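Local coordinates for protein oligogalacturonate lyase (Vibrio parahaemolyticus RIMD 2210633, PDB 3C5M) that probably cleaves oligogalacturonates, short fragments of pectin, by beta-elimination, and holds a manganese ion within a seven-bladed beta-propeller, at residues Y254-K259 / V265-N270; W219-N222 / N227-K230; M289-G294 / P360-V365. One frame throughout, in Å; residues are numbered along the deposited sequence.

Contact 1: residues Y254-K259 / V265-N270; sequences YVSYFK and VIYKAN
Tyr254 and Tyr267 form the dense end of this contact. The CB of Tyr267 sits over one face of the Tyr254 ring, a CH-pi contact with that CB 3.5 Å from the ring centroid. The two rings are almost parallel, 12° apart, yet offset enough, centroids 5.6 Å apart, that little of one ring lies over the other. CG of Tyr254 lies between its backbone N and carbonyl carbon (chi1 64°); that torsion turns the ring's face to Tyr267 CB, and Ala269 CB meets the ring's edge. Lys232 ties the pair together: its NZ hydrogen-bonds to Tyr254 OH and makes a cation-pi contact with Tyr267. In the backbone, Tyr254 N gives a bond of 2.8 Å to Tyr267 O, and Tyr267 N returns one to Tyr254 O. Ser256 and Val265 repeat this two-bond pattern. The segments thus form an antiparallel hairpin, the two middle strands of a four-stranded propeller blade. Val255 and Ile266, a non-hydrogen-bonded pair between these two, face the other side of the sheet, where Ile266 packs on Val279 and Met280. Toward 258 the contact thins out. The partly exposed Phe258 ring offers its edge to Val265, with CE2 of Phe258 4.0 Å from CG2 of Val265, while Tyr267 OH comes near the same edge.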
loop_
_atom_site.group_PDB
_atom_site.type_symbol
_atom_site.label_atom_id
_atom_site.label_comp_id
_atom_site.label_asym_id
_atom_site.label_seq_id
_atom_site.Cartn_x
_atom_site.Cartn_y
_atom_site.Cartn_z
ATOM N N TYR A 254 9.406 9.346 -4.152
ATOM C CA TYR A 254 9.207 8.517 -5.333
ATOM C C TYR A 254 10.536 8.056 -5.937
ATOM O O TYR A 254 11.609 8.401 -5.450
ATOM C CB TYR A 254 8.379 9.258 -6.378
ATOM C CG TYR A 254 9.044 10.488 -6.923
ATOM C CD1 TYR A 254 8.977 11.705 -6.241
ATOM C CD2 TYR A 254 9.794 10.427 -8.102
ATOM C CE1 TYR A 254 9.646 12.829 -6.720
ATOM C CE2 TYR A 254 10.465 11.538 -8.584
ATOM C CZ TYR A 254 10.391 12.735 -7.890
ATOM O OH TYR A 254 11.094 13.819 -8.359
ATOM N N VAL A 255 10.448 7.263 -6.996
ATOM C CA VAL A 255 11.625 6.737 -7.671
ATOM C C VAL A 255 11.622 7.128 -9.140
ATOM O O VAL A 255 10.606 7.012 -9.823
ATOM C CB VAL A 255 11.661 5.202 -7.589
ATOM C CG1 VAL A 255 12.877 4.665 -8.336
ATOM C CG2 VAL A 255 11.682 4.767 -6.133
ATOM N N SER A 256 12.763 7.582 -9.635
ATOM C CA SER A 256 12.858 7.971 -11.032
ATOM C C SER A 256 13.968 7.204 -11.732
ATOM O O SER A 256 14.954 6.811 -11.103
ATOM C CB SER A 256 13.111 9.476 -11.153
ATOM O OG SER A 256 14.348 9.837 -10.569
ATOM N N TYR A 257 13.792 6.989 -13.034
ATOM C CA TYR A 257 14.767 6.273 -13.853
ATOM C C TYR A 257 14.998 7.028 -15.149
ATOM O O TYR A 257 14.056 7.358 -15.861
ATOM C CB TYR A 257 14.278 4.850 -14.162
ATOM C CG TYR A 257 15.245 4.027 -15.004
ATOM C CD1 TYR A 257 15.246 4.117 -16.404
ATOM C CD2 TYR A 257 16.184 3.184 -14.401
ATOM C CE1 TYR A 257 16.161 3.389 -17.180
ATOM C CE2 TYR A 257 17.103 2.455 -15.170
ATOM C CZ TYR A 257 17.085 2.565 -16.556
ATOM O OH TYR A 257 18.005 1.869 -17.311
ATOM N N PHE A 258 16.263 7.297 -15.444
ATOM C CA PHE A 258 16.639 8.014 -16.656
ATOM C C PHE A 258 17.177 7.027 -17.692
ATOM O O PHE A 258 18.080 6.236 -17.398
ATOM C CB PHE A 258 17.716 9.049 -16.329
ATOM C CG PHE A 258 17.344 9.983 -15.207
ATOM C CD1 PHE A 258 16.660 11.165 -15.462
ATOM C CD2 PHE A 258 17.672 9.672 -13.891
ATOM C CE1 PHE A 258 16.310 12.025 -14.421
ATOM C CE2 PHE A 258 17.326 10.525 -12.844
ATOM C CZ PHE A 258 16.645 11.702 -13.111
ATOM N N LYS A 259 16.623 7.069 -18.902
ATOM C CA LYS A 259 17.069 6.173 -19.965
ATOM C C LYS A 259 18.520 6.472 -20.313
ATOM O O LYS A 259 18.850 7.561 -20.795
ATOM C CB LYS A 259 16.196 6.326 -21.218
ATOM C CG LYS A 259 16.063 7.758 -21.734
ATOM C CD LYS A 259 15.382 7.823 -23.108
ATOM C CE LYS A 259 16.350 7.519 -24.260
ATOM N NZ LYS A 259 16.949 6.156 -24.204
ATOM N N VAL A 265 17.017 6.357 -8.783
ATOM C CA VAL A 265 17.265 7.178 -7.605
ATOM C C VAL A 265 15.988 7.655 -6.926
ATOM O O VAL A 265 15.035 8.065 -7.587
ATOM C CB VAL A 265 18.133 8.404 -7.954
ATOM C CG1 VAL A 265 19.530 7.957 -8.301
ATOM C CG2 VAL A 265 17.533 9.156 -9.120
ATOM N N ILE A 266 15.981 7.592 -5.598
ATOM C CA ILE A 266 14.835 8.014 -4.809
ATOM C C ILE A 266 14.796 9.535 -4.744
ATOM O O ILE A 266 15.833 10.188 -4.668
ATOM C CB ILE A 266 14.917 7.466 -3.382
ATOM C CG1 ILE A 266 15.086 5.947 -3.418
ATOM C CG2 ILE A 266 13.669 7.849 -2.610
ATOM C CD1 ILE A 266 15.260 5.303 -2.053
ATOM N N TYR A 267 13.594 10.094 -4.762
ATOM C CA TYR A 267 13.424 11.535 -4.728
ATOM C C TYR A 267 12.381 11.950 -3.714
ATOM O O TYR A 267 11.427 11.222 -3.479
ATOM C CB TYR A 267 12.995 12.032 -6.111
ATOM C CG TYR A 267 14.125 12.424 -7.030
ATOM C CD1 TYR A 267 14.675 13.704 -6.981
ATOM C CD2 TYR A 267 14.648 11.519 -7.949
ATOM C CE1 TYR A 267 15.715 14.073 -7.829
ATOM C CE2 TYR A 267 15.688 11.880 -8.798
ATOM C CZ TYR A 267 16.215 13.156 -8.734
ATOM O OH TYR A 267 17.238 13.517 -9.579
ATOM N N LYS A 268 12.573 13.119 -3.113
ATOM C CA LYS A 268 11.618 13.667 -2.149
ATOM C C LYS A 268 11.128 15.000 -2.701
ATOM O O LYS A 268 11.928 15.866 -3.036
ATOM C CB LYS A 268 12.274 13.903 -0.783
ATOM C CG LYS A 268 12.322 12.692 0.146
ATOM C CD LYS A 268 12.902 13.061 1.524
ATOM C CE LYS A 268 12.931 11.855 2.471
ATOM N NZ LYS A 268 13.677 12.130 3.732
ATOM N N ALA A 269 9.812 15.157 -2.796
ATOM C CA ALA A 269 9.222 16.392 -3.300
ATOM C C ALA A 269 8.487 17.131 -2.182
ATOM O O ALA A 269 7.685 16.539 -1.470
ATOM C CB ALA A 269 8.260 16.080 -4.427
ATOM N N ASN A 270 8.759 18.424 -2.033
ATOM C CA ASN A 270 8.106 19.243 -1.014
ATOM C C ASN A 270 6.670 19.541 -1.467
ATOM O O ASN A 270 6.478 20.175 -2.498
ATOM C CB ASN A 270 8.876 20.552 -0.844
ATOM C CG ASN A 270 8.328 21.410 0.273
ATOM O OD1 ASN A 270 7.151 21.768 0.280
ATOM N ND2 ASN A 270 9.185 21.753 1.226
#

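Contact 2: residues W219-N222 / N227-K230; sequences WLVN and NVRK
Trp219 lays its indole across the neighbouring strand, with the CA of Lys230 over one face, offset toward the rim. CZ3 of Trp219 lies 3.6 Å from CG1 of Val228, a methyl that reaches the ring obliquely. The indole NE1 is bonded to Ala216 O, which ties down the pyrrole side, while the rings of Phe205 and His207 also meet the indole. At Leu220 the backbones lock in a hydrogen-bonded pair: Leu220 N binds Arg229 O at 2.9 Å, and Arg229 N binds Leu220 O at 3.0 Å. On the same face of the sheet the arginine chain, bent at chi2 (82°), folds its guanidinium back so that one face rests on the Leu220 side chain. Its NH2 turns to Asn227 O of its own segment in a weak bond with an N-H...O angle of 121°. Val221 and Val228 lie side by side, their CG2 atoms 3.5 Å apart. At Asn222 the side chain runs alongside Asn227, the amide planes 52° apart, and OD1 of Asn222 comes near the edge of the Arg229 guanidinium at 3.8 Å from NH2. Asn227 itself has left-handed backbone angles as the chain leaves the connecting loop. The arrangement is a beta hairpin formed by the third and fourth strands of a propeller blade, with 229-230 as the edge strand.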
loop_
_atom_site.group_PDB
_atom_site.type_symbol
_atom_site.label_atom_id
_atom_site.label_comp_id
_atom_site.label_asym_id
_atom_site.label_seq_id
_atom_site.Cartn_x
_atom_site.Cartn_y
_atom_site.Cartn_z
ATOM N N TRP A 219 0.914 13.888 -9.691
ATOM C CA TRP A 219 -0.034 14.990 -9.622
ATOM C C TRP A 219 -0.476 15.346 -8.211
ATOM O O TRP A 219 -0.400 14.526 -7.291
ATOM C CB TRP A 219 -1.264 14.702 -10.472
ATOM C CG TRP A 219 -1.013 14.795 -11.923
ATOM C CD1 TRP A 219 -0.592 13.801 -12.749
ATOM C CD2 TRP A 219 -1.171 15.957 -12.735
ATOM N NE1 TRP A 219 -0.484 14.271 -14.035
ATOM C CE2 TRP A 219 -0.836 15.593 -14.054
ATOM C CE3 TRP A 219 -1.571 17.273 -12.479
ATOM C CZ2 TRP A 219 -0.884 16.496 -15.114
ATOM C CZ3 TRP A 219 -1.618 18.173 -13.533
ATOM C CH2 TRP A 219 -1.278 17.778 -14.834
ATOM N N LEU A 220 -0.943 16.583 -8.060
ATOM C CA LEU A 220 -1.415 17.118 -6.777
ATOM C C LEU A 220 -2.595 18.056 -7.041
ATOM O O LEU A 220 -2.680 18.672 -8.097
ATOM C CB LEU A 220 -0.283 17.885 -6.077
ATOM C CG LEU A 220 0.098 17.450 -4.663
ATOM C CD1 LEU A 220 0.506 15.985 -4.686
ATOM C CD2 LEU A 220 1.242 18.317 -4.123
ATOM N N VAL A 221 -3.513 18.150 -6.092
ATOM C CA VAL A 221 -4.674 19.018 -6.247
ATOM C C VAL A 221 -5.264 19.290 -4.866
ATOM O O VAL A 221 -5.200 18.431 -3.990
ATOM C CB VAL A 221 -5.746 18.359 -7.138
ATOM C CG1 VAL A 221 -6.171 17.026 -6.548
ATOM C CG2 VAL A 221 -6.940 19.277 -7.266
ATOM N N ASN A 222 -5.831 20.473 -4.660
ATOM C CA ASN A 222 -6.399 20.784 -3.357
ATOM C C ASN A 222 -7.750 20.145 -3.120
ATOM O O ASN A 222 -8.435 19.760 -4.062
ATOM C CB ASN A 222 -6.492 22.284 -3.162
ATOM C CG ASN A 222 -5.143 22.914 -3.010
ATOM O OD1 ASN A 222 -4.582 23.419 -3.970
ATOM N ND2 ASN A 222 -4.595 22.865 -1.802
ATOM N N ASN A 227 -6.058 24.285 -8.166
ATOM C CA ASN A 227 -4.601 24.223 -8.169
ATOM C C ASN A 227 -4.052 22.867 -8.597
ATOM O O ASN A 227 -3.097 22.357 -8.010
ATOM C CB ASN A 227 -4.037 24.593 -6.792
ATOM C CG ASN A 227 -3.730 26.077 -6.660
ATOM O OD1 ASN A 227 -3.222 26.528 -5.632
ATOM N ND2 ASN A 227 -4.033 26.843 -7.700
ATOM N N VAL A 228 -4.664 22.284 -9.621
ATOM C CA VAL A 228 -4.208 21.004 -10.134
ATOM C C VAL A 228 -2.832 21.242 -10.752
ATOM O O VAL A 228 -2.696 22.013 -11.699
ATOM C CB VAL A 228 -5.180 20.455 -11.213
ATOM C CG1 VAL A 228 -4.640 19.168 -11.813
ATOM C CG2 VAL A 228 -6.544 20.210 -10.602
ATOM N N ARG A 229 -1.813 20.592 -10.205
ATOM C CA ARG A 229 -0.462 20.753 -10.717
ATOM C C ARG A 229 0.378 19.483 -10.663
ATOM O O ARG A 229 0.042 18.537 -9.962
ATOM C CB ARG A 229 0.253 21.893 -9.975
ATOM C CG ARG A 229 -0.169 22.147 -8.521
ATOM C CD ARG A 229 0.510 21.211 -7.557
ATOM N NE ARG A 229 0.601 21.738 -6.188
ATOM C CZ ARG A 229 -0.432 21.963 -5.377
ATOM N NH1 ARG A 229 -0.215 22.436 -4.158
ATOM N NH2 ARG A 229 -1.675 21.727 -5.778
ATOM N N LYS A 230 1.470 19.459 -11.414
ATOM C CA LYS A 230 2.334 18.293 -11.427
ATOM C C LYS A 230 3.480 18.495 -10.445
ATOM O O LYS A 230 4.087 19.554 -10.413
ATOM C CB LYS A 230 2.861 18.052 -12.840
ATOM C CG LYS A 230 3.417 19.290 -13.498
ATOM C CD LYS A 230 3.993 18.979 -14.870
ATOM C CE LYS A 230 2.941 18.405 -15.799
ATOM N NZ LYS A 230 3.535 18.028 -17.106
#

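Contact 3: residues M289-G294 / P360-V365; sequences MSNFDG and PNDDGV
Two strand-connecting turns of successive propeller blades meet where Asn291 faces Asp362. The first leads from strand 285-290 to strand 296-301, the second from strand 357-358 to strand 364-369; each joins the first two strands of its blade's up-and-down meander. The encounter is narrow, one side chain against one side chain, with the CA atoms of Asn291 and Asp362 7.5 Å apart. The groups come from opposite directions, and the amide and carboxylate planes are turned 58° against each other. CG of Asn291 lies 3.2 Å from OD1 of Asp362. The asparagine reaches across because its CG stands opposite the backbone N (chi1 -160°), while Asp362, in left-handed backbone angles, has its CB pointing toward the other turn. Both side chains also touch Leu296, so the polar pair has an apolar neighbour in strand 296-301, which follows the first turn.

The first turn has its own internal ties. Ser290 OG gives a hydrogen bond of 3.0 Å to Asn291 O, in the carbonyl plane and on a lone pair. Asp293 OD2 is bonded to Ser295 OG, and its carboxylate remains 5.8 Å (Asp293 OD2 to Asp362 OD1) from that of Asp362, near enough for the two like charges probably to feel each other. On the other flank, Phe292 is joined by a backbone bond to Asp248, in the turn of the preceding blade. Gly294 closes the first turn with left-handed angles, and Asp362 is its left-handed counterpart in the second. Such tight turns, Asp293-Gly294 being an Asp-Gly turn, join the first two strands of neighbouring beta-propeller blades.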
loop_
_atom_site.group_PDB
_atom_site.type_symbol
_atom_site.label_atom_id
_atom_site.label_comp_id
_atom_site.label_asym_id
_atom_site.label_seq_id
_atom_site.Cartn_x
_atom_site.Cartn_y
_atom_site.Cartn_z
HETATM N N MSE A 289 8.830 1.780 0.820
HETATM C CA MSE A 289 8.055 2.408 1.876
HETATM C C MSE A 289 9.025 3.032 2.852
HETATM O O MSE A 289 10.146 2.538 3.025
HETATM C CB MSE A 289 7.181 1.384 2.605
HETATM C CG MSE A 289 6.362 1.956 3.769
HETATM SE SE MSE A 289 5.305 3.540 3.299
HETATM C CE MSE A 289 4.865 3.123 1.482
ATOM N N SER A 290 8.612 4.112 3.503
ATOM C CA SER A 290 9.518 4.747 4.438
ATOM C C SER A 290 9.054 4.637 5.858
ATOM O O SER A 290 8.029 4.038 6.168
ATOM C CB SER A 290 9.724 6.226 4.102
ATOM O OG SER A 290 8.593 6.984 4.474
ATOM N N ASN A 291 9.863 5.242 6.708
ATOM C CA ASN A 291 9.652 5.311 8.134
ATOM C C ASN A 291 8.630 6.428 8.346
ATOM O O ASN A 291 8.079 6.950 7.379
ATOM C CB ASN A 291 10.975 5.678 8.782
ATOM C CG ASN A 291 11.007 5.335 10.212
ATOM O OD1 ASN A 291 11.971 5.642 10.908
ATOM N ND2 ASN A 291 9.948 4.677 10.685
ATOM N N PHE A 292 8.377 6.804 9.592
ATOM C CA PHE A 292 7.420 7.871 9.851
ATOM C C PHE A 292 7.961 9.225 9.401
ATOM O O PHE A 292 7.249 10.004 8.773
ATOM C CB PHE A 292 7.070 7.967 11.339
ATOM C CG PHE A 292 6.049 9.040 11.645
ATOM C CD1 PHE A 292 4.709 8.857 11.303
ATOM C CD2 PHE A 292 6.435 10.261 12.214
ATOM C CE1 PHE A 292 3.769 9.872 11.519
ATOM C CE2 PHE A 292 5.505 11.287 12.435
ATOM C CZ PHE A 292 4.173 11.093 12.087
ATOM N N ASP A 293 9.216 9.499 9.743
ATOM C CA ASP A 293 9.859 10.753 9.393
ATOM C C ASP A 293 10.620 10.660 8.073
ATOM O O ASP A 293 11.120 11.665 7.572
ATOM C CB ASP A 293 10.811 11.179 10.511
ATOM C CG ASP A 293 11.849 10.117 10.827
ATOM O OD1 ASP A 293 12.671 10.341 11.742
ATOM O OD2 ASP A 293 11.846 9.055 10.161
ATOM N N GLY A 294 10.700 9.456 7.513
ATOM C CA GLY A 294 11.408 9.263 6.256
ATOM C C GLY A 294 12.908 9.076 6.422
ATOM O O GLY A 294 13.660 9.160 5.453
ATOM N N PRO A 360 5.480 0.112 14.062
ATOM C CA PRO A 360 5.299 1.434 14.677
ATOM C C PRO A 360 6.478 2.050 15.435
ATOM O O PRO A 360 6.473 3.247 15.698
ATOM C CB PRO A 360 4.053 1.251 15.556
ATOM C CG PRO A 360 4.037 -0.209 15.838
ATOM C CD PRO A 360 4.424 -0.810 14.512
ATOM N N ASN A 361 7.496 1.267 15.772
ATOM C CA ASN A 361 8.639 1.831 16.493
ATOM C C ASN A 361 9.951 1.476 15.802
ATOM O O ASN A 361 11.026 1.657 16.378
ATOM C CB ASN A 361 8.694 1.284 17.904
ATOM C CG ASN A 361 8.989 -0.184 17.906
ATOM O OD1 ASN A 361 9.958 -0.633 18.527
ATOM N ND2 ASN A 361 8.167 -0.957 17.174
ATOM N N ASP A 362 9.853 0.935 14.590
ATOM C CA ASP A 362 11.022 0.577 13.792
ATOM C C ASP A 362 11.877 -0.576 14.288
ATOM O O ASP A 362 13.028 -0.717 13.880
ATOM C CB ASP A 362 11.907 1.803 13.624
ATOM C CG ASP A 362 11.159 2.961 13.061
ATOM O OD1 ASP A 362 11.689 4.090 13.092
ATOM O OD2 ASP A 362 10.026 2.736 12.590
ATOM N N ASP A 363 11.343 -1.403 15.169
ATOM C CA ASP A 363 12.145 -2.509 15.636
ATOM C C ASP A 363 11.984 -3.702 14.689
ATOM O O ASP A 363 12.704 -4.690 14.792
ATOM C CB ASP A 363 11.764 -2.887 17.072
ATOM C CG ASP A 363 10.317 -3.287 17.199
ATOM O OD1 ASP A 363 9.722 -3.672 16.167
ATOM O OD2 ASP A 363 9.776 -3.234 18.323
ATOM N N GLY A 364 11.049 -3.605 13.755
ATOM C CA GLY A 364 10.855 -4.703 12.833
ATOM C C GLY A 364 10.229 -4.305 11.513
ATOM O O GLY A 364 9.794 -3.167 11.339
ATOM N N VAL A 365 10.208 -5.251 10.578
ATOM C CA VAL A 365 9.632 -5.044 9.269
ATOM C C VAL A 365 8.680 -6.197 9.020
ATOM O O VAL A 365 9.066 -7.367 9.109
ATOM C CB VAL A 365 10.689 -5.044 8.162
ATOM C CG1 VAL A 365 10.008 -5.080 6.801
ATOM C CG2 VAL A 365 11.551 -3.805 8.271
#

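Contacts 1 and 2 are hairpins within successive blades, their centres 18 Å apart and their nearest atoms about 6 Å apart; contact 3 instead bridges two further blades through their turns. Contacts 1 and 3 touch although their centres lie 20 Å apart: Lys268 NZ reaches Gly294 O at 3.4 Å, a weak hydrogen bond. Contacts 2 and 3 are well separated, about 15 Å between nearest atoms. The manganese ion is bound by His287, Gln350, His353 and His355. Contact 1 approaches it, the Val255 side chain being about 9 Å from that of His287 and about 13 Å from the metal. Strand 285-290 carries His287 and runs on into contact 3.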